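Long-range contacts in endonuclease V (Bacillus subtilis, PDB 3GA2), which probably repairs deaminated DNA, nicking double-stranded DNA at the second phosphodiester bond 3' to a deoxyinosine with the help of magnesium: residues A43-A48 / F113-N118; I141-T146 / I188-G193. The protein carries 1 engineered substitution. All blocks are in the same frame, centred on the assembly; numbering follows the deposited sequence.

Contact 1: A43-A48 / F113-N118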
loop_
_atom_site.group_PDB
_atom_site.type_symbol
_atom_site.label_atom_id
_atom_site.label_comp_id
_atom_site.label_asym_id
_atom_site.label_seq_id
_atom_site.Cartn_x
_atom_site.Cartn_y
_atom_site.Cartn_z
ATOM N N ALA A 43 -0.558 -10.645 0.652
ATOM C CA ALA A 43 -0.565 -10.174 -0.725
ATOM C C ALA A 43 0.186 -8.860 -0.837
ATOM O O ALA A 43 0.316 -8.122 0.142
ATOM C CB ALA A 43 -2.010 -10.006 -1.217
ATOM N N GLY A 44 0.684 -8.587 -2.034
ATOM C CA GLY A 44 1.406 -7.353 -2.283
ATOM C C GLY A 44 0.692 -6.615 -3.394
ATOM O O GLY A 44 0.276 -7.231 -4.374
ATOM N N VAL A 45 0.554 -5.300 -3.250
ATOM C CA VAL A 45 -0.135 -4.489 -4.242
ATOM C C VAL A 45 0.742 -3.347 -4.735
ATOM O O VAL A 45 1.388 -2.652 -3.944
ATOM C CB VAL A 45 -1.422 -3.855 -3.656
ATOM C CG1 VAL A 45 -2.277 -3.271 -4.772
ATOM C CG2 VAL A 45 -2.203 -4.891 -2.867
ATOM N N ASP A 46 0.774 -3.159 -6.044
ATOM C CA ASP A 46 1.535 -2.061 -6.606
ATOM C C ASP A 46 0.817 -1.581 -7.859
ATOM O O ASP A 46 -0.053 -2.276 -8.393
ATOM C CB ASP A 46 2.976 -2.484 -6.912
ATOM C CG ASP A 46 3.952 -1.323 -6.806
ATOM O OD1 ASP A 46 5.149 -1.563 -6.514
ATOM O OD2 ASP A 46 3.519 -0.170 -7.014
ATOM N N LEU A 47 1.186 -0.388 -8.315
ATOM C CA LEU A 47 0.569 0.238 -9.479
ATOM C C LEU A 47 1.647 0.944 -10.292
ATOM O O LEU A 47 2.584 1.510 -9.725
ATOM C CB LEU A 47 -0.457 1.268 -9.005
ATOM C CG LEU A 47 -1.691 1.633 -9.831
ATOM C CD1 LEU A 47 -1.441 1.412 -11.311
ATOM C CD2 LEU A 47 -2.850 0.793 -9.355
ATOM N N ALA A 48 1.519 0.901 -11.616
ATOM C CA ALA A 48 2.474 1.555 -12.510
ATOM C C ALA A 48 1.716 2.359 -13.559
ATOM O O ALA A 48 0.660 1.936 -14.025
ATOM C CB ALA A 48 3.364 0.521 -13.183
ATOM N N PHE A 113 -2.774 -7.383 3.196
ATOM C CA PHE A 113 -2.294 -6.783 1.955
ATOM C C PHE A 113 -1.247 -5.715 2.225
ATOM O O PHE A 113 -1.502 -4.773 2.972
ATOM C CB PHE A 113 -3.440 -6.119 1.182
ATOM C CG PHE A 113 -4.420 -7.078 0.569
ATOM C CD1 PHE A 113 -4.491 -7.227 -0.816
ATOM C CD2 PHE A 113 -5.320 -7.779 1.364
ATOM C CE1 PHE A 113 -5.447 -8.054 -1.399
ATOM C CE2 PHE A 113 -6.281 -8.610 0.787
ATOM C CZ PHE A 113 -6.345 -8.746 -0.601
ATOM N N LEU A 114 -0.070 -5.859 1.629
ATOM C CA LEU A 114 0.976 -4.862 1.799
ATOM C C LEU A 114 1.001 -4.021 0.519
ATOM O O LEU A 114 1.092 -4.551 -0.586
ATOM C CB LEU A 114 2.345 -5.517 2.039
ATOM C CG LEU A 114 2.568 -6.256 3.369
ATOM C CD1 LEU A 114 2.069 -7.689 3.261
ATOM C CD2 LEU A 114 4.058 -6.259 3.703
ATOM N N PHE A 115 0.915 -2.709 0.679
ATOM C CA PHE A 115 0.882 -1.799 -0.451
ATOM C C PHE A 115 2.155 -1.020 -0.694
ATOM O O PHE A 115 2.811 -0.584 0.251
ATOM C CB PHE A 115 -0.242 -0.777 -0.261
ATOM C CG PHE A 115 -1.616 -1.351 -0.368
ATOM C CD1 PHE A 115 -2.141 -2.136 0.651
ATOM C CD2 PHE A 115 -2.394 -1.093 -1.490
ATOM C CE1 PHE A 115 -3.428 -2.655 0.555
ATOM C CE2 PHE A 115 -3.684 -1.605 -1.600
ATOM C CZ PHE A 115 -4.204 -2.390 -0.574
ATOM N N ASP A 116 2.499 -0.849 -1.966
ATOM C CA ASP A 116 3.647 -0.035 -2.314
ATOM C C ASP A 116 3.062 1.377 -2.242
ATOM O O ASP A 116 2.660 1.950 -3.259
ATOM C CB ASP A 116 4.141 -0.336 -3.733
ATOM C CG ASP A 116 5.343 0.516 -4.121
ATOM O OD1 ASP A 116 5.962 0.255 -5.173
ATOM O OD2 ASP A 116 5.670 1.460 -3.372
ATOM N N GLY A 117 2.994 1.909 -1.023
ATOM C CA GLY A 117 2.443 3.238 -0.788
ATOM C C GLY A 117 2.145 3.463 0.695
ATOM O O GLY A 117 2.232 2.530 1.486
ATOM N N ASN A 118 1.793 4.688 1.079
ATOM C CA ASN A 118 1.490 4.996 2.471
ATOM C C ASN A 118 0.109 4.575 2.945
ATOM O O ASN A 118 -0.811 4.354 2.154
ATOM C CB ASN A 118 1.629 6.496 2.748
ATOM C CG ASN A 118 3.064 6.971 2.696
ATOM O OD1 ASN A 118 3.912 6.508 3.458
ATOM N ND2 ASN A 118 3.343 7.912 1.798
#

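Contact 2: I141-T146 / I188-G193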
loop_
_atom_site.group_PDB
_atom_site.type_symbol
_atom_site.label_atom_id
_atom_site.label_comp_id
_atom_site.label_asym_id
_atom_site.label_seq_id
_atom_site.Cartn_x
_atom_site.Cartn_y
_atom_site.Cartn_z
ATOM N N ILE A 141 -1.164 -2.927 5.162
ATOM C CA ILE A 141 0.069 -2.315 5.639
ATOM C C ILE A 141 0.626 -1.402 4.561
ATOM O O ILE A 141 0.567 -1.720 3.372
ATOM C CB ILE A 141 1.137 -3.388 5.975
ATOM C CG1 ILE A 141 0.644 -4.284 7.116
ATOM C CG2 ILE A 141 2.459 -2.709 6.370
ATOM C CD1 ILE A 141 1.512 -5.530 7.341
ATOM N N GLY A 142 1.161 -0.264 4.982
ATOM C CA GLY A 142 1.733 0.678 4.043
ATOM C C GLY A 142 3.246 0.588 4.025
ATOM O O GLY A 142 3.893 0.649 5.068
ATOM N N ILE A 143 3.808 0.427 2.831
ATOM C CA ILE A 143 5.257 0.337 2.642
ATOM C C ILE A 143 5.628 1.411 1.600
ATOM O O ILE A 143 5.495 1.182 0.396
ATOM C CB ILE A 143 5.673 -1.046 2.082
ATOM C CG1 ILE A 143 5.246 -2.169 3.034
ATOM C CG2 ILE A 143 7.181 -1.078 1.862
ATOM C CD1 ILE A 143 5.976 -2.165 4.380
ATOM N N ALA A 144 6.084 2.572 2.062
ATOM C CA ALA A 144 6.450 3.665 1.156
ATOM C C ALA A 144 7.964 3.763 0.889
ATOM O O ALA A 144 8.771 3.628 1.807
ATOM C CB ALA A 144 5.927 4.996 1.715
ATOM N N LYS A 145 8.337 4.021 -0.365
ATOM C CA LYS A 145 9.745 4.137 -0.759
ATOM C C LYS A 145 10.278 5.543 -0.519
ATOM O O LYS A 145 11.487 5.758 -0.484
ATOM C CB LYS A 145 9.920 3.809 -2.243
ATOM C CG LYS A 145 9.483 2.421 -2.665
ATOM C CD LYS A 145 9.460 2.318 -4.188
ATOM C CE LYS A 145 8.898 0.991 -4.650
ATOM N NZ LYS A 145 8.842 0.904 -6.132
ATOM N N THR A 146 9.375 6.506 -0.383
ATOM C CA THR A 146 9.779 7.887 -0.159
ATOM C C THR A 146 9.048 8.457 1.042
ATOM O O THR A 146 7.912 8.072 1.339
ATOM C CB THR A 146 9.475 8.773 -1.379
ATOM O OG1 THR A 146 8.059 8.838 -1.582
ATOM C CG2 THR A 146 10.137 8.206 -2.629
ATOM N N ILE A 188 12.766 2.267 4.323
ATOM C CA ILE A 188 11.424 2.405 3.789
ATOM C C ILE A 188 10.595 3.051 4.889
ATOM O O ILE A 188 11.036 3.148 6.035
ATOM C CB ILE A 188 10.801 1.049 3.412
ATOM C CG1 ILE A 188 10.847 0.098 4.608
ATOM C CG2 ILE A 188 11.519 0.470 2.197
ATOM C CD1 ILE A 188 9.872 -1.043 4.503
ATOM N N PHE A 189 9.396 3.496 4.538
ATOM C CA PHE A 189 8.533 4.138 5.505
ATOM C C PHE A 189 7.273 3.340 5.729
ATOM O O PHE A 189 6.414 3.234 4.867
ATOM C CB PHE A 189 8.265 5.566 5.052
ATOM C CG PHE A 189 9.520 6.340 4.867
ATOM C CD1 PHE A 189 10.133 6.407 3.617
ATOM C CD2 PHE A 189 10.174 6.881 5.967
ATOM C CE1 PHE A 189 11.384 6.997 3.468
ATOM C CE2 PHE A 189 11.427 7.473 5.831
ATOM C CZ PHE A 189 12.035 7.527 4.577
ATOM N N LEU A 190 7.206 2.778 6.927
ATOM C CA LEU A 190 6.131 1.910 7.350
ATOM C C LEU A 190 5.018 2.575 8.118
ATOM O O LEU A 190 5.262 3.386 9.013
ATOM C CB LEU A 190 6.715 0.798 8.222
ATOM C CG LEU A 190 5.725 -0.186 8.863
ATOM C CD1 LEU A 190 5.319 -1.221 7.823
ATOM C CD2 LEU A 190 6.377 -0.890 10.063
ATOM N N SER A 191 3.792 2.213 7.771
ATOM C CA SER A 191 2.630 2.727 8.473
ATOM C C SER A 191 1.564 1.658 8.442
ATOM O O SER A 191 1.519 0.829 7.529
ATOM C CB SER A 191 2.097 4.012 7.826
ATOM O OG SER A 191 1.593 3.781 6.528
ATOM N N CYS A 192 0.717 1.654 9.459
ATOM C CA CYS A 192 -0.370 0.702 9.483
ATOM C C CYS A 192 -1.255 1.140 8.337
ATOM O O CYS A 192 -1.222 2.300 7.928
ATOM C CB CYS A 192 -1.196 0.822 10.765
ATOM S SG CYS A 192 -0.395 0.272 12.262
ATOM N N GLY A 193 -2.026 0.202 7.810
ATOM C CA GLY A 193 -2.976 0.530 6.768
ATOM C C GLY A 193 -4.233 0.712 7.600
ATOM O O GLY A 193 -4.575 1.830 7.984
#

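Contact 1: A43-A48 / F113-N118
Val45 lies alongside Phe115, its bridge partner on the neighbouring parallel strand, and every carbon of its branch finds an aromatic atom. Its CB starts the contact, 3.6 Å from CD2 of Phe115. CG1, anti to the backbone N (chi1 -168°), continues along the same rim of the ring and comes 3.8 Å from Phe115 CE2. The same torsion sets CG2 over the face of Phe115, 3.9 Å from the ring centroid, a CH-pi contact displaced slightly toward the rim. CG2 also meets the Phe113 ring in its plane, at CD1 (3.9 Å), so one methyl joins the face of one ring to the edge of the other. Ala43 CB covers a face of Phe113, and Leu136 of helix 128-136 packs on both phenylalanines. The pairing of 43-48 with 113-116 is one of the two parallel pairings at the centre of an RNase H-like sheet, in which neighbouring strands present acidic residues at a common end. Its ladder runs from Leu114 N to Ala43 O, through Val45 N to Leu114 O, and ends with Asp116 N bonded to Val45 O at 2.9 Å. Just beyond stand Asp46 and Asp116, both predicted magnesium ligands. Their carboxylate planes are turned 72° apart, and Asp46 OD1 lies only 2.4 Å from Asp116 OD1. Asp46 OD2 takes the backbone N-H of Leu47 on its anti side (2.7 Å from N), which restrains the carboxylate's rotation, while Asp116 OD1 has a salt bridge to Lys145 NZ.

Contact 2: I141-T146 / I188-G193
Leu190 CD1 is the meeting point of the apolar centre: it touches Ile141 CG2 at 3.5 Å and Ile143 CD1 at 3.6 Å. Leu190 CG is anti to its backbone N (chi1 176°), which carries that methyl across to the opposing strand. On the same face, Ile143 CG2 reaches Ile188 CD1 at 3.8 Å, and Thr205 of helix 198-207 packs against Ile143 and Leu190. The two strands run antiparallel, and Gly142-Ser191 and Ala144-Phe189 are its hydrogen-bonded pairs, each with two N-H to O bonds. Strand 188-194 thereby continues the sheet antiparallel beyond the 3-2-1-4-5 strand order characteristic of RNase H-like folds, with 173-179 on its other side. On the other face a CB on Gly142 would fall about 2.7 Å from Ser191 OG, a clash, and that hydroxyl bonds to Gly119 N. Ala144 CB meets Phe189 CB at 4.1 Å, beyond which the ring leans on the turn after the strand, CD1 lying 3.5 Å from Thr146 C and Lys145 O sitting at its edge. Phe155 meets the ring edge-to-face; an alanine at Phe189 would probably leave Phe155 and the Thr146 backbone without this packing and the turn freer to move. At the polar edge the Lys145 side chain leaves this strand pair altogether, its NZ forming a salt bridge with Asp223.

Both contacts are buried in one continuous sheet, contact 1 centred about 4 Å from the middle of the chain and contact 2 about 7 Å. They share no strand, but 113-116 and 140-144 are neighbours: Phe113 O and Phe115 N lie 2.9 Å from Ile141 N and Ile141 O respectively, probable hydrogen bonds. Contact 1 is parallel, with aromatic-aliphatic packing on one face and an acidic end; contact 2 is antiparallel, with purely aliphatic packing on one face and a loop that reaches the exposed Thr146. The chemistry converges where the lysine that follows strand 140-144 in contact 2 reaches the acidic cluster of contact 1, and its charge probably offsets part of the repulsion there.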